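Glycoside hydrolase family 88 protein (Bacteroides vulgatus, PDB 4Q88) is probably a hydrolase of glycoside hydrolase family 88, though its substrate has not been established. Local coordinates at residues 133-136 and 137-140. Numbering follows the deposited sequence.
With EDO (1,2-ethanediol), chain E.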
# COMPACT_ATOMS: atom_id res chain seq x y z
N THR A 133 15.05 11.57 16.36
CA THR A 133 14.90 13.01 16.09
C THR A 133 13.62 13.47 16.77
O THR A 133 12.77 12.65 17.12
CB THR A 133 14.84 13.34 14.59
OG1 THR A 133 13.66 12.77 13.99
CG2 THR A 133 16.05 12.81 13.85
N SER A 134 13.51 14.77 17.02
CA SER A 134 12.33 15.30 17.68
C SER A 134 11.19 15.57 16.67
O SER A 134 10.03 15.68 17.06
CB SER A 134 12.68 16.57 18.48
OG SER A 134 13.00 17.63 17.61
N LYS A 135 11.53 15.67 15.39
CA LYS A 135 10.55 15.86 14.31
C LYS A 135 9.50 14.74 14.27
O LYS A 135 9.83 13.54 14.45
CB LYS A 135 11.30 15.87 13.00
CG LYS A 135 10.47 16.09 11.75
CD LYS A 135 11.39 16.24 10.55
CE LYS A 135 10.63 16.27 9.24
NZ LYS A 135 9.96 17.59 9.02
N LEU A 136 8.23 15.14 14.09
CA LEU A 136 7.14 14.21 14.09
C LEU A 136 6.36 14.12 12.78
O LEU A 136 5.53 13.22 12.67
CB LEU A 136 6.17 14.50 15.20
CG LEU A 136 6.78 14.60 16.63
CD1 LEU A 136 5.75 15.07 17.63
CD2 LEU A 136 7.38 13.27 17.03
N ASP A 137 6.54 15.10 11.88
CA ASP A 137 5.71 15.20 10.70
C ASP A 137 6.36 14.55 9.48
O ASP A 137 6.31 15.07 8.37
CB ASP A 137 5.33 16.67 10.45
CG ASP A 137 6.53 17.55 10.16
OD1 ASP A 137 7.69 17.19 10.45
OD2 ASP A 137 6.32 18.63 9.58
N TYR A 138 6.93 13.38 9.68
CA TYR A 138 7.53 12.64 8.59
C TYR A 138 6.54 12.10 7.55
O TYR A 138 6.94 11.84 6.41
CB TYR A 138 8.35 11.47 9.14
CG TYR A 138 9.69 11.89 9.76
CD1 TYR A 138 10.78 12.21 8.93
CD2 TYR A 138 9.88 11.97 11.15
CE1 TYR A 138 11.99 12.59 9.46
CE2 TYR A 138 11.07 12.36 11.68
CZ TYR A 138 12.14 12.67 10.85
OH TYR A 138 13.34 13.04 11.39
N TRP A 139 5.29 11.85 7.97
CA TRP A 139 4.30 11.18 7.10
C TRP A 139 3.30 12.28 6.73
O TRP A 139 2.14 12.30 7.16
CB TRP A 139 3.63 10.02 7.88
CG TRP A 139 4.57 8.95 8.25
CD1 TRP A 139 5.86 8.78 7.79
CD2 TRP A 139 4.30 7.86 9.12
NE1 TRP A 139 6.41 7.65 8.35
CE2 TRP A 139 5.47 7.09 9.19
CE3 TRP A 139 3.18 7.48 9.88
CZ2 TRP A 139 5.56 5.93 9.94
CZ3 TRP A 139 3.29 6.34 10.68
CH2 TRP A 139 4.45 5.58 10.70
N HIS A 140 3.78 13.20 5.93
CA HIS A 140 3.04 14.44 5.57
C HIS A 140 2.22 14.31 4.26
O HIS A 140 1.71 15.32 3.72
CB HIS A 140 4.04 15.65 5.42
CG HIS A 140 5.22 15.36 4.53
ND1 HIS A 140 5.22 15.59 3.17
CD2 HIS A 140 6.45 14.87 4.82
CE1 HIS A 140 6.38 15.21 2.66
NE2 HIS A 140 7.16 14.80 3.64
C1 EDO E . 16.51 16.88 15.55
O1 EDO E . 16.28 16.29 16.83
C2 EDO E . 15.28 17.65 15.13
O2 EDO E . 14.30 16.86 14.38
O HOH W 1 3.96 12.12 10.64
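Tyr138, Lys135 and Asp137 carry this local contact in a surface loop that links helix 117-132 to helix 144-159, two helices of the (alpha/alpha)6-barrel fold expected for family 88. The lysine chain runs over one face of the tyrosine ring: Lys135 CD stands 3.6 Å above the ring plane of Tyr138, displaced from the ring centre. Its direction from the centroid is 24° off the normal, which meets the definition of a CH-pi contact. With CG anti to the backbone N and the next two torsions also extended, the methylenes reach out as a straight rod; the bend comes at chi4 (76°), which turns the ammonium toward the aspartate. There Lys135 NZ donates to Asp137 OD1 at 2.7 Å in a salt bridge, arriving on the syn side of the carboxylate but 28° out of its plane. Lys135 CG also lies 3.3 Å from Asp137 OD1, so that oxygen lies alongside the lysine chain from CG to NZ. The ammonium is 5.5 Å from the Tyr138 ring centroid, too long for more than a faint cation-pi effect.

At the phenol end, Tyr138 OH lies 2.6 Å from Thr133 OG1, close enough for the phenol to donate, though another acceptor is within reach of the same proton; the threonine oxygen lies in the ring plane at its edge. Thr133 OG1 is also bonded to the carbonyl of Gln130, which probably ties the phenol to the end of the preceding helix. Tyr171 of helix 163-179 meets the Tyr138 ring edge-to-face. Further on, a water accepts from Trp139 N and donates to Leu136 O (2.8 Å), bridging the turn, while Asp137 N is buried without a partner. A leucine in place of Tyr138 would probably leave Thr133 OG1 without its phenol neighbour and Lys135 CD without an aromatic face. The chemistry thus implies a division of labour: Lys135 spends its methylenes on the aromatic face and its charge on Asp137, while the phenol hydroxyl probably holds the loop to Thr133.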